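Long-range contacts in transcription termination factor FttA (Pyrococcus horikoshii, PDB 3AF6), which probably terminates transcription by cutting nascent RNA with a two-zinc nuclease centre of the metallo-beta-lactamase and beta-CASP type: residues R190-G195 and L645-L650; R504-I509 and V531-Q536. One frame throughout, in Å; residues are numbered along the deposited sequence.

Interaction 1 (R190-G195 and L645-L650); sequences RITGLG and LDTIRL
T192 and T647 face each other as a non-hydrogen-bonded antiparallel pair, and their hydroxyls meet tip to tip, OG1 of T192 lying 2.7 Å from OG1 of T647 in a hydrogen bond that either could donate. In both residues OG1 is anti to the carbonyl carbon (chi1 -57° and -63°), which turns the two oxygens toward each other across the strands. T647 thereby directs its methyl at R190: CG2 of T647 touches CB of R190 at 3.6 Å and lies over one face of the guanidinium, whose NH1 makes a weak hydrogen bond to Q208. Beta-branched threonine suits this face, offering a hydroxyl on one branch and a methyl on the other.

These residues join strand 189-193 to the C-terminal strand 647-649, an edge strand of the mixed sheet in the metallo-beta-lactamase fold; the N-terminal and C-terminal parts of that domain, separated in sequence by the beta-CASP insertion, meet here. The hydrogen-bonded pair I191 and I648 exchanges two backbone bonds, I191 N to I648 O and I648 N to I191 O, each 3.0 Å. Their side chains point to the other face, toward I615 of the second sheet, where branched aliphatic groups fill the interior. CG2 of I191 also meets CD1 of L650 at 4.1 Å. Beyond the threonines, L645 N donates to G193 O at 2.7 Å, in the carbonyl plane.

Interaction 2 (R504-I509 and V531-Q536); sequences RERQDI and VEYFKQ
E532 reaches across from its helix to R506 with an extended side chain: CG is anti to the backbone N and the chain stays straight beyond it, so the carboxylate ends beside the arginine. OE2 of E532 takes a weak, rather long hydrogen bond from NH2 of R506 (3.4 Å), part of a salt bridge, and lies closer still to the CD methylene of R506 (3.1 Å). The carboxylate and guanidinium planes stand 85° apart, so this is a single-oxygen contact at the guanidinium edge and not a two-pronged, coplanar pairing. Glutamate suits the place because its length spans the gap and its charge probably helps, with D459, to offset that of R506.

Y533, next in sequence, meets the same arginine obliquely with its hydroxyl end. Its OH lies 3.4 Å from CG of R506, and the two side chains cross at about a right angle. A tyrosine combines a flat apolar body with a polar tip: CG of R506 rests against the hydroxyl end of the ring, 3.7 Å from CZ of Y533, while OH of Y533 hydrogen-bonds to D459, which also forms a salt bridge with NE of R506. One aspartate thus fixes both partners, and the bend of the arginine at chi3 (-48°) turns its guanidinium out of the line of its methylenes.

One helical turn after E532, Q536 crosses Q507 at about a right angle, their amide planes nearly parallel; long, neutral side chains suit this partly exposed border.

The helix segments run roughly parallel, crossing at -25° with axes 11.1 Å apart, a spacing bridged mainly by long side chains. Within the beta-CASP domain, I510 of helix 503-511 packs against E532, Y533 and Q536, while D459 ends strand 456-459, which lies between strands 497-499 and 516-520 in the parallel sheet.

The two contacts lie in different domains: interaction 1 in the metallo-beta-lactamase domain, interaction 2 in the beta-CASP domain inserted into it. Their centres are 45 Å apart and their nearest atoms about 24 Å apart, so neither touches the other. In sequence, both helices of interaction 2 fall between the two strands that interaction 1 brings together, and pairing 190-195 with 645-650 returns the chain to the lactamase fold after the insertion. Interaction 1 lies within reach of the zinc centre: G193 lies about 11 Å from the side chain of H618, a ligand of the second zinc ion. Interaction 2 lies away from the zinc centre and joins helices within its own domain.

Interaction 1 (R190-G195 and L645-L650)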
# COMPACT_ATOMS: atom_id res chain seq x y z
N ARG A 190 -19.41 16.37 2.25
CA ARG A 190 -18.97 16.46 3.65
C ARG A 190 -17.95 15.36 3.95
O ARG A 190 -18.00 14.28 3.35
CB ARG A 190 -20.15 16.26 4.61
CG ARG A 190 -21.50 16.70 4.12
CD ARG A 190 -22.60 15.79 4.70
NE ARG A 190 -22.89 16.07 6.10
CZ ARG A 190 -23.55 15.25 6.91
NH1 ARG A 190 -24.00 14.08 6.48
NH2 ARG A 190 -23.77 15.61 8.17
N ILE A 191 -17.03 15.62 4.87
CA ILE A 191 -16.09 14.57 5.23
C ILE A 191 -16.15 14.36 6.74
O ILE A 191 -16.13 15.31 7.53
CB ILE A 191 -14.62 14.88 4.79
CG1 ILE A 191 -14.13 16.18 5.42
CG2 ILE A 191 -14.54 14.95 3.28
CD1 ILE A 191 -12.65 16.48 5.10
N THR A 192 -16.23 13.10 7.13
CA THR A 192 -16.32 12.76 8.53
C THR A 192 -15.17 11.88 8.96
O THR A 192 -14.85 10.90 8.29
CB THR A 192 -17.63 12.04 8.81
OG1 THR A 192 -18.71 12.87 8.38
CG2 THR A 192 -17.78 11.73 10.29
N GLY A 193 -14.55 12.23 10.08
CA GLY A 193 -13.45 11.41 10.58
C GLY A 193 -13.98 10.28 11.45
O GLY A 193 -14.64 10.50 12.47
N LEU A 194 -13.71 9.05 11.03
CA LEU A 194 -14.16 7.90 11.80
C LEU A 194 -13.00 7.42 12.68
O LEU A 194 -13.18 6.57 13.56
CB LEU A 194 -14.63 6.79 10.85
CG LEU A 194 -15.89 7.21 10.09
CD1 LEU A 194 -16.33 6.11 9.13
CD2 LEU A 194 -17.00 7.51 11.10
N GLY A 195 -11.83 7.99 12.42
CA GLY A 195 -10.63 7.63 13.16
C GLY A 195 -9.39 8.21 12.51
O GLY A 195 -9.30 8.27 11.28
N LEU A 645 -15.50 12.14 14.44
CA LEU A 645 -16.94 12.38 14.58
C LEU A 645 -17.32 13.82 14.29
O LEU A 645 -18.49 14.20 14.44
CB LEU A 645 -17.45 11.95 15.97
CG LEU A 645 -17.12 10.48 16.26
CD1 LEU A 645 -17.59 10.09 17.65
CD2 LEU A 645 -17.76 9.59 15.20
N ASP A 646 -16.33 14.62 13.90
CA ASP A 646 -16.60 15.99 13.48
C ASP A 646 -16.92 15.78 12.00
O ASP A 646 -16.37 14.86 11.37
CB ASP A 646 -15.33 16.85 13.55
CG ASP A 646 -15.27 17.75 14.76
OD1 ASP A 646 -14.16 18.19 15.08
OD2 ASP A 646 -16.32 18.05 15.37
N THR A 647 -17.83 16.57 11.44
CA THR A 647 -18.12 16.45 10.01
C THR A 647 -17.99 17.85 9.42
O THR A 647 -18.61 18.79 9.91
CB THR A 647 -19.54 15.93 9.72
OG1 THR A 647 -19.69 14.60 10.23
CG2 THR A 647 -19.79 15.90 8.20
N ILE A 648 -17.17 17.98 8.39
CA ILE A 648 -16.96 19.26 7.75
C ILE A 648 -17.60 19.32 6.38
O ILE A 648 -17.20 18.60 5.47
CB ILE A 648 -15.47 19.59 7.60
CG1 ILE A 648 -14.81 19.63 8.98
CG2 ILE A 648 -15.30 20.93 6.89
CD1 ILE A 648 -13.34 19.88 8.94
N ARG A 649 -18.61 20.17 6.24
CA ARG A 649 -19.32 20.35 4.99
C ARG A 649 -18.38 21.17 4.11
O ARG A 649 -18.08 22.32 4.41
CB ARG A 649 -20.62 21.11 5.29
CG ARG A 649 -21.73 20.99 4.25
CD ARG A 649 -21.63 22.09 3.25
NE ARG A 649 -22.72 22.11 2.27
CZ ARG A 649 -23.99 22.38 2.54
NH1 ARG A 649 -24.88 22.39 1.56
NH2 ARG A 649 -24.38 22.62 3.78
N LEU A 650 -17.88 20.56 3.04
CA LEU A 650 -16.96 21.23 2.13
C LEU A 650 -17.66 22.15 1.13
O LEU A 650 -17.03 23.02 0.54
CB LEU A 650 -16.13 20.21 1.37
CG LEU A 650 -15.21 19.34 2.22
CD1 LEU A 650 -14.31 18.53 1.29
CD2 LEU A 650 -14.38 20.22 3.15

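Interaction 2 (R504-I509 and V531-Q536)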
# COMPACT_ATOMS: atom_id res chain seq x y z
N ARG A 504 13.71 -21.85 15.55
CA ARG A 504 14.96 -22.39 16.04
C ARG A 504 16.15 -21.47 15.76
O ARG A 504 16.85 -21.03 16.69
CB ARG A 504 15.20 -23.76 15.40
CG ARG A 504 16.34 -24.54 16.03
CD ARG A 504 15.95 -25.07 17.41
NE ARG A 504 17.13 -25.40 18.21
CZ ARG A 504 18.13 -26.17 17.79
NH1 ARG A 504 18.11 -26.71 16.58
NH2 ARG A 504 19.16 -26.41 18.60
N GLU A 505 16.38 -21.17 14.48
CA GLU A 505 17.48 -20.31 14.07
C GLU A 505 17.49 -19.02 14.88
O GLU A 505 18.55 -18.50 15.22
CB GLU A 505 17.36 -20.00 12.57
CG GLU A 505 18.48 -19.13 12.02
CD GLU A 505 18.59 -19.21 10.50
OE1 GLU A 505 17.55 -19.22 9.82
OE2 GLU A 505 19.73 -19.26 9.98
N ARG A 506 16.30 -18.53 15.21
CA ARG A 506 16.16 -17.31 16.00
C ARG A 506 16.76 -17.52 17.39
O ARG A 506 17.49 -16.68 17.90
CB ARG A 506 14.69 -16.95 16.13
CG ARG A 506 14.40 -15.74 17.01
CD ARG A 506 12.91 -15.54 17.08
NE ARG A 506 12.35 -15.59 15.74
CZ ARG A 506 11.14 -16.06 15.45
NH1 ARG A 506 10.71 -16.06 14.19
NH2 ARG A 506 10.35 -16.53 16.42
N GLN A 507 16.41 -18.65 17.99
CA GLN A 507 16.90 -18.97 19.32
C GLN A 507 18.42 -19.05 19.30
O GLN A 507 19.09 -18.51 20.18
CB GLN A 507 16.29 -20.30 19.79
CG GLN A 507 16.36 -20.48 21.29
CD GLN A 507 15.65 -19.36 22.03
OE1 GLN A 507 14.43 -19.22 21.94
NE2 GLN A 507 16.42 -18.54 22.76
N ASP A 508 18.97 -19.72 18.29
CA ASP A 508 20.42 -19.84 18.16
C ASP A 508 21.05 -18.45 18.21
O ASP A 508 21.87 -18.15 19.09
CB ASP A 508 20.78 -20.51 16.84
CG ASP A 508 20.20 -21.91 16.73
OD1 ASP A 508 20.38 -22.54 15.67
OD2 ASP A 508 19.57 -22.36 17.71
N ILE A 509 20.66 -17.60 17.26
CA ILE A 509 21.16 -16.23 17.16
C ILE A 509 21.23 -15.54 18.52
O ILE A 509 22.23 -14.91 18.86
CB ILE A 509 20.28 -15.38 16.21
CG1 ILE A 509 20.19 -16.03 14.83
CG2 ILE A 509 20.87 -13.98 16.08
CD1 ILE A 509 19.32 -15.29 13.85
N VAL A 531 9.80 -8.60 19.59
CA VAL A 531 9.58 -8.66 21.03
C VAL A 531 10.42 -9.73 21.74
O VAL A 531 10.89 -9.52 22.86
CB VAL A 531 8.09 -8.90 21.33
CG1 VAL A 531 7.87 -9.02 22.82
CG2 VAL A 531 7.27 -7.74 20.77
N GLU A 532 10.62 -10.86 21.09
CA GLU A 532 11.41 -11.92 21.69
C GLU A 532 12.85 -11.45 21.86
O GLU A 532 13.42 -11.59 22.95
CB GLU A 532 11.38 -13.17 20.81
CG GLU A 532 12.10 -14.36 21.42
CD GLU A 532 11.93 -15.63 20.60
OE1 GLU A 532 12.62 -16.64 20.90
OE2 GLU A 532 11.11 -15.61 19.65
N TYR A 533 13.43 -10.90 20.80
CA TYR A 533 14.79 -10.39 20.84
C TYR A 533 14.87 -9.38 21.96
O TYR A 533 15.74 -9.47 22.82
CB TYR A 533 15.15 -9.69 19.52
CG TYR A 533 15.28 -10.62 18.34
CD1 TYR A 533 16.31 -11.55 18.26
CD2 TYR A 533 14.36 -10.57 17.29
CE1 TYR A 533 16.43 -12.42 17.18
CE2 TYR A 533 14.47 -11.43 16.20
CZ TYR A 533 15.50 -12.35 16.15
OH TYR A 533 15.59 -13.22 15.09
N PHE A 534 13.94 -8.43 21.97
CA PHE A 534 13.92 -7.40 23.01
C PHE A 534 14.04 -8.02 24.39
O PHE A 534 15.01 -7.78 25.11
CB PHE A 534 12.65 -6.56 22.96
CG PHE A 534 12.49 -5.64 24.14
CD1 PHE A 534 13.34 -4.56 24.31
CD2 PHE A 534 11.51 -5.89 25.10
CE1 PHE A 534 13.23 -3.73 25.43
CE2 PHE A 534 11.39 -5.06 26.22
CZ PHE A 534 12.25 -3.98 26.39
N LYS A 535 13.03 -8.82 24.76
CA LYS A 535 12.99 -9.50 26.05
C LYS A 535 14.33 -10.13 26.40
O LYS A 535 14.86 -9.93 27.49
CB LYS A 535 11.94 -10.61 26.04
CG LYS A 535 10.49 -10.15 26.16
CD LYS A 535 9.57 -11.37 26.18
CE LYS A 535 8.12 -10.97 26.42
NZ LYS A 535 7.21 -12.15 26.45
N GLN A 536 14.88 -10.90 25.46
CA GLN A 536 16.13 -11.59 25.70
C GLN A 536 17.41 -10.77 25.68
O GLN A 536 18.42 -11.20 26.22
CB GLN A 536 16.26 -12.76 24.74
CG GLN A 536 15.25 -13.86 25.01
CD GLN A 536 15.68 -15.19 24.45
OE1 GLN A 536 16.77 -15.68 24.75
NE2 GLN A 536 14.82 -15.81 23.64